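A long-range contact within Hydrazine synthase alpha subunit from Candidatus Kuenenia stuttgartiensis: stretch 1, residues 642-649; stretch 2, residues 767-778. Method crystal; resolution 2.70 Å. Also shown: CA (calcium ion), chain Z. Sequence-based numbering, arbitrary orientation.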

ATOM      1  N   ARG D 642     -27.350  18.551  15.637  1.00 53.63           N
ATOM      2  CA  ARG D 642     -27.054  19.347  14.448  1.00 48.40           C
ATOM      3  C   ARG D 642     -26.068  18.678  13.493  1.00 59.55           C
ATOM      4  O   ARG D 642     -25.098  18.047  13.917  1.00 51.29           O
ATOM      5  N   THR D 643     -26.332  18.827  12.198  1.00 52.01           N
ATOM      6  CA  THR D 643     -25.421  18.376  11.153  1.00 46.57           C
ATOM      7  C   THR D 643     -25.339  19.432  10.057  1.00 50.51           C
ATOM      8  O   THR D 643     -26.134  20.373  10.034  1.00 57.92           O
ATOM      9  N   VAL D 644     -24.373  19.284   9.157  1.00 63.01           N
ATOM     10  CA  VAL D 644     -24.256  20.190   8.022  1.00 60.84           C
ATOM     11  C   VAL D 644     -24.682  19.495   6.733  1.00 61.94           C
ATOM     12  O   VAL D 644     -24.055  18.529   6.299  1.00 54.99           O
ATOM     13  N   ASP D 645     -25.759  19.991   6.132  1.00 62.53           N
ATOM     14  CA  ASP D 645     -26.275  19.436   4.887  1.00 62.99           C
ATOM     15  C   ASP D 645     -25.979  20.385   3.729  1.00 64.36           C
ATOM     16  O   ASP D 645     -26.235  21.585   3.825  1.00 56.30           O
ATOM     17  N   PHE D 646     -25.441  19.845   2.639  1.00 64.30           N
ATOM     18  CA  PHE D 646     -24.992  20.665   1.517  1.00 57.69           C
ATOM     19  C   PHE D 646     -26.129  21.450   0.865  1.00 53.78           C
ATOM     20  O   PHE D 646     -25.945  22.594   0.453  1.00 62.69           O
ATOM     21  N   ARG D 647     -27.299  20.831   0.773  1.00 54.18           N
ATOM     22  CA  ARG D 647     -28.443  21.452   0.118  1.00 51.35           C
ATOM     23  C   ARG D 647     -29.053  22.560   0.971  1.00 56.33           C
ATOM     24  O   ARG D 647     -29.416  23.621   0.463  1.00 68.61           O
ATOM     25  N   ARG D 648     -29.167  22.299   2.268  1.00 64.92           N
ATOM     26  CA  ARG D 648     -29.790  23.236   3.195  1.00 55.52           C
ATOM     27  C   ARG D 648     -28.851  24.361   3.630  1.00 58.91           C
ATOM     28  O   ARG D 648     -29.281  25.499   3.819  1.00 64.29           O
ATOM     29  N   ASP D 649     -27.571  24.040   3.783  1.00 69.23           N
ATOM     30  CA  ASP D 649     -26.621  24.959   4.404  1.00 54.75           C
ATOM     31  C   ASP D 649     -25.645  25.601   3.414  1.00 61.41           C
ATOM     32  O   ASP D 649     -25.636  26.820   3.247  1.00 71.19           O
ATOM     33  N   TRP D 767     -23.580  15.163   0.910  1.00 43.15           N
ATOM     34  CA  TRP D 767     -24.601  15.908   0.184  1.00 46.63           C
ATOM     35  C   TRP D 767     -25.900  15.815   0.963  1.00 53.59           C
ATOM     36  O   TRP D 767     -26.449  16.817   1.423  1.00 47.61           O
ATOM     37  N   ASP D 768     -26.382  14.586   1.114  1.00 46.26           N
ATOM     38  CA  ASP D 768     -27.575  14.333   1.889  1.00 64.47           C
ATOM     39  C   ASP D 768     -27.138  13.814   3.252  1.00 64.61           C
ATOM     40  O   ASP D 768     -26.731  12.662   3.386  1.00 68.65           O
ATOM     41  N   ASN D 769     -27.217  14.678   4.258  1.00 56.80           N
ATOM     42  CA  ASN D 769     -26.832  14.311   5.614  1.00 67.24           C
ATOM     43  C   ASN D 769     -28.032  13.989   6.496  1.00 77.99           C
ATOM     44  O   ASN D 769     -27.879  13.697   7.680  1.00 69.95           O
ATOM     45  N   ILE D 770     -29.224  14.062   5.915  1.00 75.21           N
ATOM     46  CA  ILE D 770     -30.444  13.722   6.635  1.00 45.48           C
ATOM     47  C   ILE D 770     -30.894  12.313   6.264  1.00 60.60           C
ATOM     48  O   ILE D 770     -31.375  12.089   5.154  1.00 72.57           O
ATOM     49  N   PRO D 771     -30.741  11.360   7.197  1.00 50.10           N
ATOM     50  CA  PRO D 771     -31.058   9.945   6.966  1.00 56.74           C
ATOM     51  C   PRO D 771     -32.485   9.721   6.470  1.00 55.88           C
ATOM     52  O   PRO D 771     -33.425  10.305   7.007  1.00 67.72           O
ATOM     53  N   GLY D 772     -32.633   8.882   5.449  1.00 60.73           N
ATOM     54  CA  GLY D 772     -33.934   8.598   4.875  1.00 55.52           C
ATOM     55  C   GLY D 772     -34.357   9.646   3.863  1.00 56.27           C
ATOM     56  O   GLY D 772     -33.708  10.683   3.731  1.00 66.36           O
ATOM     57  N   PRO D 773     -35.448   9.376   3.132  1.00 53.99           N
ATOM     58  CA  PRO D 773     -35.969  10.328   2.145  1.00 60.06           C
ATOM     59  C   PRO D 773     -36.509  11.599   2.795  1.00 48.29           C
ATOM     60  O   PRO D 773     -37.259  11.522   3.767  1.00 69.56           O
ATOM     61  N   ASP D 774     -36.124  12.753   2.260  1.00 57.39           N
ATOM     62  CA  ASP D 774     -36.595  14.034   2.776  1.00 58.14           C
ATOM     63  C   ASP D 774     -37.089  14.943   1.654  1.00 68.05           C
ATOM     64  O   ASP D 774     -37.155  14.535   0.494  1.00 69.44           O
ATOM     65  N   PHE D 775     -37.434  16.176   2.010  1.00 59.58           N
ATOM     66  CA  PHE D 775     -38.025  17.118   1.063  1.00 84.90           C
ATOM     67  C   PHE D 775     -36.978  17.861   0.235  1.00 76.95           C
ATOM     68  O   PHE D 775     -37.315  18.536  -0.737  1.00 75.27           O
ATOM     69  N   TYR D 776     -35.713  17.737   0.621  1.00 63.70           N
ATOM     70  CA  TYR D 776     -34.633  18.413  -0.092  1.00 66.19           C
ATOM     71  C   TYR D 776     -34.260  17.659  -1.371  1.00 69.60           C
ATOM     72  O   TYR D 776     -34.359  16.432  -1.419  1.00 53.49           O
ATOM     73  N   PRO D 777     -33.839  18.400  -2.414  1.00 58.38           N
ATOM     74  CA  PRO D 777     -33.525  17.855  -3.742  1.00 54.76           C
ATOM     75  C   PRO D 777     -32.573  16.661  -3.717  1.00 55.07           C
ATOM     76  O   PRO D 777     -31.605  16.656  -2.958  1.00 58.65           O
ATOM     77  N   GLY D 778     -32.854  15.660  -4.547  1.00 50.21           N
ATOM     78  CA  GLY D 778     -32.032  14.465  -4.607  1.00 37.28           C
ATOM     79  C   GLY D 778     -32.520  13.446  -5.620  1.00 60.69           C
ATOM     80  O   GLY D 778     -33.460  13.702  -6.373  1.00 64.71           O
TER

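Contact between residues 642-649 and 767-778 of the hydrazine synthase alpha subunit, centred on Arg647 and a calcium site. Arg647 points toward the second stretch (chi1 m, chi2 t, chi3 m) and carries its guanidinium among three carboxylates. Its salt bridge to Asp768 has NH1 2.7 Å from OD2; NH2 lies 2.8 Å from OD1 of the same residue, but that hydrogen bond is weak because Asp768 CG sits over a face of the guanidinium rather than in its plane. A second salt bridge joins Arg647 NH1 to Asp774 OD1 at 3.0 Å, again with a weak hydrogen bond. Stronger hydrogen bonds come from its own stretch: Asp645 (chi1 t) accepts from Arg647 NE through OD1 at 2.8 Å and from Arg647 NH2 through OD2 at 2.7 Å, a two-pronged salt bridge. Arg647 NH1 also makes a long, weak bond to Pro777 O at 3.5 Å.

The same Asp645 carboxylate links the two backbones. Its CA-to-CB bond points sideways, yet the end of the side chain comes nearer, and OD2 accepts from Asn769 N at 2.8 Å in a nearly straight bond. Through OD1 it also caps the weakly bonded helix that follows, accepting weakly from Arg647 N (3.1 Å) and Arg648 N (3.3 Å). Asn769, pointing toward the first stretch with chi1 between wells at -109°, donates from ND2 to Val644 O at 2.6 Å and 165°. Val644 points its side chain away; its carbonyl oxygen is the acceptor. Nearby, Phe646 N makes a weak bond to Trp767 O at 3.4 Å.

A calcium ion sits in the loop that carries Asp768 and Asp774. It is bound by Asp768 OD1 at 2.3 Å, Ile770 O at 2.0 Å, Gly772 O at 2.3 Å, Asp774 OD2 at 2.3 Å and two waters, each with its oxygen 2.4 Å from the CA ion. Asp768 (chi1 t) and Asp774 (chi1 p) thus each face both the metal and Arg647, so the cation and the ion share the charge of the same two carboxylates. Gly772 has a positive phi of 83°, which favours glycine, and an ideal CB there would be crowded by CD of Pro773, at 3.1 Å.

Apolar contacts lie alongside these polar ones. The aliphatic part of Arg647 lies over one face of the Trp767 indole (chi1 t): CG is 3.5 Å from the centroid of the six-membered ring, a CH-pi contact, and CD is 3.4 Å from Trp767 CE2. Tyr776 (chi1 m) covers the guanidinium face opposite Asp768, with CB 3.4 Å from Arg647 NH1. Phe646 (chi1 t) meets the tryptophan rim to rim, its CD2 3.4 Å from Trp767 CE3, the planes inclined at 35°. Farther out, exposed Arg648 (chi1 t) places CG 3.3 Å from Tyr776 OH, while its NH2 approaches Ile770 CD1 to 4.0 Å at the guanidinium edge. Ile770 (chi1 m, chi2 t), whose backbone O binds the ion, brings the end of its side chain nearer although its CA-to-CB bond points sideways. In all, 643 Å² is buried, both sides summed.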

ATOM      1  CB  ARG D 642     -26.511  20.718  14.863  1.00 55.18           C
ATOM      2  CG  ARG D 642     -26.324  21.696  13.713  1.00 55.49           C
ATOM      3  CD  ARG D 642     -25.807  23.040  14.202  1.00 53.86           C
ATOM      4  NE  ARG D 642     -24.454  22.948  14.745  1.00 73.45           N
ATOM      5  CZ  ARG D 642     -23.351  23.209  14.051  1.00 67.73           C
ATOM      6  NH1 ARG D 642     -23.437  23.581  12.780  1.00 61.03           N
ATOM      7  NH2 ARG D 642     -22.161  23.101  14.625  1.00 53.18           N
ATOM      8  CB  THR D 643     -25.864  17.039  10.534  1.00 64.45           C
ATOM      9  OG1 THR D 643     -24.796  16.494   9.749  1.00 48.03           O
ATOM     10  CG2 THR D 643     -27.087  17.238   9.652  1.00 52.60           C
ATOM     11  CB  VAL D 644     -22.821  20.722   7.862  1.00 52.40           C
ATOM     12  CG1 VAL D 644     -22.749  21.700   6.700  1.00 57.52           C
ATOM     13  CG2 VAL D 644     -22.356  21.387   9.147  1.00 39.59           C
ATOM     14  CB  ASP D 645     -27.779  19.178   5.000  1.00 54.28           C
ATOM     15  CG  ASP D 645     -28.329  18.404   3.819  1.00 70.45           C
ATOM     16  OD1 ASP D 645     -28.707  19.043   2.813  1.00 68.55           O
ATOM     17  OD2 ASP D 645     -28.390  17.160   3.899  1.00 46.74           O
ATOM     18  CB  PHE D 646     -24.302  19.795   0.465  1.00 58.98           C
ATOM     19  CG  PHE D 646     -23.710  20.578  -0.673  1.00 56.50           C
ATOM     20  CD1 PHE D 646     -22.470  21.179  -0.543  1.00 53.79           C
ATOM     21  CD2 PHE D 646     -24.392  20.712  -1.872  1.00 62.71           C
ATOM     22  CE1 PHE D 646     -21.921  21.902  -1.585  1.00 61.03           C
ATOM     23  CE2 PHE D 646     -23.849  21.434  -2.918  1.00 59.42           C
ATOM     24  CZ  PHE D 646     -22.611  22.029  -2.774  1.00 56.34           C
ATOM     25  CB  ARG D 647     -29.502  20.398  -0.202  1.00 60.81           C
ATOM     26  CG  ARG D 647     -28.949  19.180  -0.916  1.00 62.27           C
ATOM     27  CD  ARG D 647     -29.822  17.964  -0.677  1.00 70.80           C
ATOM     28  NE  ARG D 647     -29.832  17.575   0.729  1.00 63.51           N
ATOM     29  CZ  ARG D 647     -30.561  16.580   1.222  1.00 68.55           C
ATOM     30  NH1 ARG D 647     -31.345  15.869   0.422  1.00 71.68           N
ATOM     31  NH2 ARG D 647     -30.507  16.298   2.516  1.00 71.02           N
ATOM     32  CB  ARG D 648     -30.294  22.485   4.429  1.00 73.34           C
ATOM     33  CG  ARG D 648     -31.121  23.329   5.382  1.00 61.48           C
ATOM     34  CD  ARG D 648     -30.702  23.084   6.820  1.00 42.34           C
ATOM     35  NE  ARG D 648     -30.716  21.665   7.163  1.00 54.79           N
ATOM     36  CZ  ARG D 648     -30.087  21.146   8.212  1.00 62.99           C
ATOM     37  NH1 ARG D 648     -29.387  21.929   9.022  1.00 55.32           N
ATOM     38  NH2 ARG D 648     -30.153  19.843   8.450  1.00 58.66           N
ATOM     39  CB  ASP D 649     -25.842  24.232   5.505  1.00 53.66           C
ATOM     40  CG  ASP D 649     -26.746  23.698   6.603  1.00 60.85           C
ATOM     41  OD1 ASP D 649     -27.731  24.384   6.949  1.00 63.50           O
ATOM     42  OD2 ASP D 649     -26.478  22.591   7.116  1.00 59.95           O
ATOM     43  CB  TRP D 767     -24.766  15.354  -1.234  1.00 39.91           C
ATOM     44  CG  TRP D 767     -26.113  15.600  -1.866  1.00 44.41           C
ATOM     45  CD1 TRP D 767     -27.203  14.776  -1.818  1.00 47.93           C
ATOM     46  CD2 TRP D 767     -26.491  16.712  -2.690  1.00 38.62           C
ATOM     47  NE1 TRP D 767     -28.243  15.322  -2.530  1.00 53.14           N
ATOM     48  CE2 TRP D 767     -27.832  16.507  -3.079  1.00 44.12           C
ATOM     49  CE3 TRP D 767     -25.831  17.865  -3.124  1.00 45.33           C
ATOM     50  CZ2 TRP D 767     -28.522  17.414  -3.883  1.00 48.40           C
ATOM     51  CZ3 TRP D 767     -26.521  18.764  -3.921  1.00 54.30           C
ATOM     52  CH2 TRP D 767     -27.851  18.534  -4.291  1.00 45.35           C
ATOM     53  CB  ASP D 768     -28.457  13.316   1.160  1.00 70.11           C
ATOM     54  CG  ASP D 768     -29.897  13.364   1.600  1.00 74.98           C
ATOM     55  OD1 ASP D 768     -30.142  13.495   2.812  1.00 69.97           O
ATOM     56  OD2 ASP D 768     -30.785  13.273   0.728  1.00 90.38           O
ATOM     57  CB  ASN D 769     -25.987  15.415   6.250  1.00 53.81           C
ATOM     58  CG  ASN D 769     -24.529  15.016   6.398  1.00 59.63           C
ATOM     59  OD1 ASN D 769     -24.200  13.829   6.434  1.00 38.72           O
ATOM     60  ND2 ASN D 769     -23.648  16.005   6.490  1.00 51.22           N
ATOM     61  CB  ILE D 770     -31.577  14.722   6.331  1.00 55.76           C
ATOM     62  CG1 ILE D 770     -31.123  16.151   6.636  1.00 49.06           C
ATOM     63  CG2 ILE D 770     -32.828  14.371   7.124  1.00 58.62           C
ATOM     64  CD1 ILE D 770     -32.144  17.208   6.275  1.00 55.73           C
ATOM     65  CB  PRO D 771     -30.860   9.314   8.347  1.00 53.38           C
ATOM     66  CG  PRO D 771     -29.876  10.201   9.023  1.00 53.80           C
ATOM     67  CD  PRO D 771     -30.203  11.588   8.549  1.00 50.93           C
ATOM     68  CB  PRO D 773     -37.092   9.543   1.459  1.00 65.21           C
ATOM     69  CG  PRO D 773     -37.500   8.513   2.459  1.00 70.11           C
ATOM     70  CD  PRO D 773     -36.247   8.139   3.189  1.00 50.68           C
ATOM     71  CB  ASP D 774     -35.493  14.735   3.573  1.00 52.12           C
ATOM     72  CG  ASP D 774     -34.159  14.723   2.859  1.00 73.20           C
ATOM     73  OD1 ASP D 774     -33.973  15.531   1.924  1.00 66.52           O
ATOM     74  OD2 ASP D 774     -33.293  13.910   3.242  1.00 52.62           O
ATOM     75  CB  PHE D 775     -38.905  18.125   1.806  1.00 87.15           C
ATOM     76  CG  PHE D 775     -40.131  17.517   2.427  1.00102.90           C
ATOM     77  CD1 PHE D 775     -40.671  16.344   1.923  1.00 99.24           C
ATOM     78  CD2 PHE D 775     -40.743  18.118   3.514  1.00 98.32           C
ATOM     79  CE1 PHE D 775     -41.799  15.783   2.491  1.00 96.72           C
ATOM     80  CE2 PHE D 775     -41.872  17.561   4.087  1.00 97.50           C
ATOM     81  CZ  PHE D 775     -42.400  16.392   3.575  1.00105.94           C
ATOM     82  CB  TYR D 776     -33.413  18.569   0.821  1.00 73.04           C
ATOM     83  CG  TYR D 776     -33.632  19.552   1.950  1.00 65.81           C
ATOM     84  CD1 TYR D 776     -33.523  20.921   1.734  1.00 66.08           C
ATOM     85  CD2 TYR D 776     -33.952  19.113   3.228  1.00 57.20           C
ATOM     86  CE1 TYR D 776     -33.724  21.824   2.761  1.00 63.16           C
ATOM     87  CE2 TYR D 776     -34.154  20.010   4.261  1.00 45.67           C
ATOM     88  CZ  TYR D 776     -34.040  21.364   4.022  1.00 65.16           C
ATOM     89  OH  TYR D 776     -34.239  22.260   5.047  1.00 50.79           O
ATOM     90  CB  PRO D 777     -32.872  19.040  -4.454  1.00 59.65           C
ATOM     91  CG  PRO D 777     -33.503  20.229  -3.830  1.00 43.88           C
ATOM     92  CD  PRO D 777     -33.707  19.869  -2.385  1.00 46.78           C
TER
HETATM   93 CA    CA Z 902     -31.936  12.050   3.195  1.00 68.48          CA
HETATM   94  O   HOH W   1     -32.593  11.988   0.882  1.00 62.82           O
HETATM   95  O   HOH W   2     -30.558  10.119   2.924  1.00 56.96           O